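Long-range contact in vesicular integral-membrane protein VIP36 (Canis lupus familiaris, PDB 2DUR), which acts as a calcium-dependent intracellular lectin of the early secretory pathway, binding high-mannose glycans to transport and sort the glycoproteins that carry them: residues Ile53-Met66 with Arg198-Gly210. Numbering follows the deposited sequence.
Sequences IWNHQPCFLKDWEM and RLPTGYYFGASAG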
loop_
_atom_site.group_PDB
_atom_site.type_symbol
_atom_site.label_atom_id
_atom_site.label_comp_id
_atom_site.label_asym_id
_atom_site.label_seq_id
_atom_site.Cartn_x
_atom_site.Cartn_y
_atom_site.Cartn_z
ATOM N N ILE A 53 -0.657 7.615 -6.828
ATOM C CA ILE A 53 0.280 7.305 -7.911
ATOM C C ILE A 53 -0.044 5.879 -8.365
ATOM O O ILE A 53 -0.424 5.016 -7.550
ATOM C CB ILE A 53 1.783 7.423 -7.481
ATOM C CG1 ILE A 53 2.115 6.543 -6.265
ATOM C CG2 ILE A 53 2.165 8.877 -7.197
ATOM C CD1 ILE A 53 3.617 6.478 -5.968
ATOM N N TRP A 54 0.033 5.649 -9.667
ATOM C CA TRP A 54 -0.340 4.368 -10.237
ATOM C C TRP A 54 0.703 3.941 -11.253
ATOM O O TRP A 54 1.049 4.698 -12.147
ATOM C CB TRP A 54 -1.745 4.426 -10.845
ATOM C CG TRP A 54 -2.783 4.466 -9.747
ATOM C CD1 TRP A 54 -3.416 5.572 -9.230
ATOM C CD2 TRP A 54 -3.274 3.336 -9.013
ATOM N NE1 TRP A 54 -4.295 5.187 -8.220
ATOM C CE2 TRP A 54 -4.215 3.825 -8.062
ATOM C CE3 TRP A 54 -3.007 1.955 -9.061
ATOM C CZ2 TRP A 54 -4.896 2.978 -7.172
ATOM C CZ3 TRP A 54 -3.690 1.101 -8.172
ATOM C CH2 TRP A 54 -4.617 1.627 -7.233
ATOM N N ASN A 55 1.210 2.721 -11.099
ATOM C CA ASN A 55 2.246 2.179 -12.007
ATOM C C ASN A 55 1.630 1.966 -13.376
ATOM O O ASN A 55 0.466 1.573 -13.484
ATOM C CB ASN A 55 2.755 0.875 -11.359
ATOM C CG ASN A 55 4.049 0.317 -11.953
ATOM O OD1 ASN A 55 4.200 -0.908 -11.970
ATOM N ND2 ASN A 55 4.998 1.165 -12.346
ATOM N N HIS A 56 2.390 2.259 -14.443
ATOM C CA HIS A 56 1.889 2.136 -15.816
ATOM C C HIS A 56 1.559 0.710 -16.249
ATOM O O HIS A 56 0.549 0.474 -16.900
ATOM C CB HIS A 56 2.945 2.666 -16.787
ATOM C CG HIS A 56 2.918 4.149 -16.962
ATOM N ND1 HIS A 56 3.336 4.760 -18.126
ATOM C CD2 HIS A 56 2.527 5.143 -16.133
ATOM C CE1 HIS A 56 3.201 6.069 -18.004
ATOM N NE2 HIS A 56 2.716 6.328 -16.805
ATOM N N GLN A 57 2.447 -0.228 -15.922
ATOM C CA GLN A 57 2.343 -1.580 -16.440
ATOM C C GLN A 57 1.779 -2.535 -15.397
ATOM O O GLN A 57 2.241 -2.515 -14.255
ATOM C CB GLN A 57 3.723 -2.068 -16.876
ATOM C CG GLN A 57 4.296 -1.314 -18.097
ATOM C CD GLN A 57 3.330 -1.319 -19.271
ATOM O OE1 GLN A 57 3.019 -2.379 -19.828
ATOM N NE2 GLN A 57 2.836 -0.137 -19.646
ATOM N N PRO A 58 0.832 -3.404 -15.810
ATOM C CA PRO A 58 0.368 -4.450 -14.889
ATOM C C PRO A 58 1.535 -5.345 -14.481
ATOM O O PRO A 58 2.458 -5.562 -15.286
ATOM C CB PRO A 58 -0.626 -5.272 -15.721
ATOM C CG PRO A 58 -0.949 -4.451 -16.923
ATOM C CD PRO A 58 0.193 -3.489 -17.131
ATOM N N CYS A 59 1.485 -5.855 -13.250
ATOM C CA CYS A 59 2.497 -6.781 -12.752
ATOM C C CYS A 59 2.092 -8.230 -13.013
ATOM O O CYS A 59 1.041 -8.673 -12.526
ATOM C CB CYS A 59 2.691 -6.595 -11.243
ATOM S SG CYS A 59 3.987 -7.679 -10.574
ATOM N N PHE A 60 2.934 -8.973 -13.739
ATOM C CA PHE A 60 2.644 -10.390 -14.015
ATOM C C PHE A 60 3.530 -11.346 -13.213
ATOM O O PHE A 60 3.516 -12.553 -13.462
ATOM C CB PHE A 60 2.670 -10.694 -15.523
ATOM C CG PHE A 60 1.563 -10.028 -16.286
ATOM C CD1 PHE A 60 1.760 -8.769 -16.868
ATOM C CD2 PHE A 60 0.322 -10.636 -16.410
ATOM C CE1 PHE A 60 0.748 -8.137 -17.560
ATOM C CE2 PHE A 60 -0.719 -10.001 -17.128
ATOM C CZ PHE A 60 -0.486 -8.744 -17.698
ATOM N N LEU A 61 4.263 -10.815 -12.239
ATOM C CA LEU A 61 5.045 -11.647 -11.311
ATOM C C LEU A 61 4.117 -12.400 -10.360
ATOM O O LEU A 61 3.243 -11.797 -9.754
ATOM C CB LEU A 61 5.997 -10.802 -10.473
ATOM C CG LEU A 61 7.063 -9.987 -11.223
ATOM C CD1 LEU A 61 7.867 -9.219 -10.235
ATOM C CD2 LEU A 61 7.959 -10.890 -12.061
ATOM N N LYS A 62 4.325 -13.713 -10.217
ATOM C CA LYS A 62 3.571 -14.484 -9.233
ATOM C C LYS A 62 4.118 -14.325 -7.822
ATOM O O LYS A 62 3.379 -14.424 -6.839
ATOM C CB LYS A 62 3.573 -15.967 -9.603
ATOM C CG LYS A 62 2.930 -16.292 -10.933
ATOM C CD LYS A 62 3.138 -17.782 -11.221
ATOM C CE LYS A 62 2.618 -18.169 -12.582
ATOM N NZ LYS A 62 3.426 -17.578 -13.678
ATOM N N ASP A 63 5.417 -14.091 -7.701
ATOM C CA ASP A 63 6.059 -14.014 -6.395
ATOM C C ASP A 63 6.886 -12.742 -6.306
ATOM O O ASP A 63 7.842 -12.553 -7.076
ATOM C CB ASP A 63 6.954 -15.241 -6.156
ATOM C CG ASP A 63 6.251 -16.525 -6.510
ATOM O OD1 ASP A 63 5.542 -17.063 -5.649
ATOM O OD2 ASP A 63 6.400 -16.975 -7.671
ATOM N N TRP A 64 6.509 -11.861 -5.380
ATOM C CA TRP A 64 7.129 -10.543 -5.336
ATOM C C TRP A 64 7.231 -9.974 -3.939
ATOM O O TRP A 64 6.563 -10.435 -2.994
ATOM C CB TRP A 64 6.396 -9.572 -6.266
ATOM C CG TRP A 64 4.890 -9.542 -6.118
ATOM C CD1 TRP A 64 3.985 -10.177 -6.904
ATOM C CD2 TRP A 64 4.132 -8.828 -5.125
ATOM N NE1 TRP A 64 2.705 -9.905 -6.487
ATOM C CE2 TRP A 64 2.762 -9.072 -5.399
ATOM C CE3 TRP A 64 4.471 -7.992 -4.057
ATOM C CZ2 TRP A 64 1.728 -8.522 -4.617
ATOM C CZ3 TRP A 64 3.443 -7.450 -3.259
ATOM C CH2 TRP A 64 2.091 -7.711 -3.560
ATOM N N GLU A 65 8.093 -8.970 -3.796
ATOM C CA GLU A 65 8.202 -8.291 -2.528
ATOM C C GLU A 65 8.410 -6.829 -2.823
ATOM O O GLU A 65 9.351 -6.477 -3.549
ATOM C CB GLU A 65 9.373 -8.830 -1.691
ATOM C CG GLU A 65 9.469 -8.204 -0.308
ATOM C CD GLU A 65 10.444 -8.948 0.611
ATOM O OE1 GLU A 65 11.305 -8.301 1.237
ATOM O OE2 GLU A 65 10.351 -10.198 0.695
ATOM N N MET A 66 7.509 -6.000 -2.294
ATOM C CA MET A 66 7.583 -4.538 -2.463
ATOM C C MET A 66 8.129 -3.872 -1.204
ATOM O O MET A 66 7.649 -4.107 -0.099
ATOM C CB MET A 66 6.173 -3.973 -2.760
ATOM C CG MET A 66 6.159 -2.434 -2.950
ATOM S SD MET A 66 6.882 -1.936 -4.531
ATOM C CE MET A 66 5.479 -2.029 -5.644
ATOM N N ARG A 198 -5.510 -15.479 -2.134
ATOM C CA ARG A 198 -5.549 -15.740 -3.581
ATOM C C ARG A 198 -5.657 -14.423 -4.334
ATOM O O ARG A 198 -6.618 -13.687 -4.146
ATOM C CB ARG A 198 -6.731 -16.655 -3.966
ATOM C CG ARG A 198 -6.654 -18.065 -3.380
ATOM C CD ARG A 198 -7.796 -19.014 -3.859
ATOM N NE ARG A 198 -8.085 -19.040 -5.305
ATOM C CZ ARG A 198 -7.377 -19.667 -6.242
ATOM N NH1 ARG A 198 -6.260 -20.327 -5.942
ATOM N NH2 ARG A 198 -7.778 -19.620 -7.505
ATOM N N LEU A 199 -4.635 -14.110 -5.123
ATOM C CA LEU A 199 -4.616 -12.901 -5.951
ATOM C C LEU A 199 -4.149 -13.247 -7.347
ATOM O O LEU A 199 -3.238 -14.083 -7.503
ATOM C CB LEU A 199 -3.649 -11.873 -5.352
ATOM C CG LEU A 199 -4.042 -11.294 -3.980
ATOM C CD1 LEU A 199 -2.890 -10.461 -3.411
ATOM C CD2 LEU A 199 -5.301 -10.450 -4.051
ATOM N N PRO A 200 -4.764 -12.625 -8.375
ATOM C CA PRO A 200 -4.293 -12.856 -9.745
ATOM C C PRO A 200 -3.028 -12.072 -10.090
ATOM O O PRO A 200 -2.655 -11.121 -9.382
ATOM C CB PRO A 200 -5.463 -12.334 -10.579
ATOM C CG PRO A 200 -6.006 -11.195 -9.740
ATOM C CD PRO A 200 -5.926 -11.703 -8.339
ATOM N N THR A 201 -2.385 -12.468 -11.181
ATOM C CA THR A 201 -1.375 -11.629 -11.820
ATOM C C THR A 201 -2.134 -10.620 -12.690
ATOM O O THR A 201 -3.336 -10.803 -12.935
ATOM C CB THR A 201 -0.477 -12.465 -12.733
ATOM O OG1 THR A 201 -1.300 -13.294 -13.563
ATOM C CG2 THR A 201 0.505 -13.330 -11.913
ATOM N N GLY A 202 -1.438 -9.585 -13.172
ATOM C CA GLY A 202 -2.025 -8.613 -14.090
ATOM C C GLY A 202 -2.660 -7.397 -13.409
ATOM O O GLY A 202 -3.343 -6.599 -14.064
ATOM N N TYR A 203 -2.468 -7.267 -12.099
ATOM C CA TYR A 203 -2.991 -6.105 -11.369
ATOM C C TYR A 203 -1.935 -4.984 -11.312
ATOM O O TYR A 203 -0.770 -5.196 -11.681
ATOM C CB TYR A 203 -3.443 -6.534 -9.961
ATOM C CG TYR A 203 -4.846 -7.126 -9.873
ATOM C CD1 TYR A 203 -5.567 -7.467 -11.009
ATOM C CD2 TYR A 203 -5.443 -7.356 -8.608
ATOM C CE1 TYR A 203 -6.869 -8.005 -10.913
ATOM C CE2 TYR A 203 -6.716 -7.907 -8.495
ATOM C CZ TYR A 203 -7.439 -8.210 -9.645
ATOM O OH TYR A 203 -8.696 -8.747 -9.514
ATOM N N TYR A 204 -2.342 -3.797 -10.848
ATOM C CA TYR A 204 -1.478 -2.613 -10.794
ATOM C C TYR A 204 -1.036 -2.250 -9.398
ATOM O O TYR A 204 -1.849 -2.249 -8.469
ATOM C CB TYR A 204 -2.237 -1.385 -11.374
ATOM C CG TYR A 204 -2.569 -1.523 -12.819
ATOM C CD1 TYR A 204 -3.797 -2.032 -13.217
ATOM C CD2 TYR A 204 -1.649 -1.130 -13.810
ATOM C CE1 TYR A 204 -4.107 -2.175 -14.561
ATOM C CE2 TYR A 204 -1.950 -1.279 -15.152
ATOM C CZ TYR A 204 -3.187 -1.800 -15.521
ATOM O OH TYR A 204 -3.511 -1.945 -16.853
ATOM N N PHE A 205 0.245 -1.915 -9.229
ATOM C CA PHE A 205 0.676 -1.330 -7.974
ATOM C C PHE A 205 0.329 0.152 -7.941
ATOM O O PHE A 205 0.475 0.865 -8.934
ATOM C CB PHE A 205 2.181 -1.505 -7.742
ATOM C CG PHE A 205 2.552 -2.928 -7.430
ATOM C CD1 PHE A 205 2.257 -3.441 -6.181
ATOM C CD2 PHE A 205 3.155 -3.742 -8.395
ATOM C CE1 PHE A 205 2.574 -4.752 -5.854
ATOM C CE2 PHE A 205 3.483 -5.078 -8.079
ATOM C CZ PHE A 205 3.185 -5.564 -6.808
ATOM N N GLY A 206 -0.119 0.588 -6.785
ATOM C CA GLY A 206 -0.446 2.013 -6.571
ATOM C C GLY A 206 -0.259 2.410 -5.121
ATOM O O GLY A 206 -0.095 1.561 -4.237
ATOM N N ALA A 207 -0.264 3.720 -4.859
ATOM C CA ALA A 207 -0.236 4.203 -3.478
ATOM C C ALA A 207 -1.115 5.444 -3.470
ATOM O O ALA A 207 -1.167 6.175 -4.464
ATOM C CB ALA A 207 1.199 4.559 -3.002
ATOM N N SER A 208 -1.800 5.659 -2.353
ATOM C CA SER A 208 -2.644 6.832 -2.218
ATOM C C SER A 208 -2.697 7.302 -0.780
ATOM O O SER A 208 -2.301 6.604 0.166
ATOM C CB SER A 208 -4.057 6.537 -2.768
ATOM O OG SER A 208 -4.696 5.542 -1.973
ATOM N N ALA A 209 -3.167 8.529 -0.603
ATOM C CA ALA A 209 -3.367 9.035 0.737
ATOM C C ALA A 209 -4.506 10.014 0.744
ATOM O O ALA A 209 -4.848 10.581 -0.289
ATOM C CB ALA A 209 -2.093 9.722 1.268
ATOM N N GLY A 210 -5.088 10.187 1.922
ATOM C CA GLY A 210 -6.185 11.136 2.059
ATOM C C GLY A 210 -6.044 11.914 3.355
ATOM O O GLY A 210 -5.475 11.428 4.334
HETATM O O HOH W 1 2.057 -2.439 -11.464
#
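F205 is the hub of the apolar contact, meeting two residues of strand 64-73, M66 over one face and W64 at its edge. Its CZ edge is directed at the face of the W64 six-membered ring in a T-shaped stack, centroids 4.9 Å apart and planes at 89°. M66 lays its methyl CE 3.7 Å from the F205 ring centroid; CG anti to the backbone N (chi1 180°) followed by bends at chi2 and chi3 brings the flexible thioether there. C59 CB lies 3.6 Å from F205 CE2, its sulfur near the ring edge.

Glycines let two other rings lie close to the backbone. G206 CA lies over one face of the W54 six-membered ring, 3.6 Å from W54 CE3, an approach open to a residue without a side chain; G202 CA packs similarly on F60, and its positive phi also suits glycine. The compact apolar ring of P58 lies alongside the Y204 phenol, CB over one face and CG 3.6 Å from Y204 OH.

Backbone bonds join the strands: I53 and A207 form a hydrogen-bonded antiparallel pair, and N55 N reaches F205 O at 2.9 Å, nearly straight. Beyond N55 the regular pairing is interrupted, and one water bridges F205 N, N55 OD1 and Q57 O; N55 OD1 is also hydrogen-bonded to H10 ND1. Two further backbone bonds tie the loops, C59 N to Y203 O and G202 N to C59 O.

Strands 49-55 and 204-211 are antiparallel neighbours in one sheet, while 64-73 belongs to the other, so F205 bridges the two layers of the legume-lectin-like beta sandwich, the jelly-roll fold of L-type lectins.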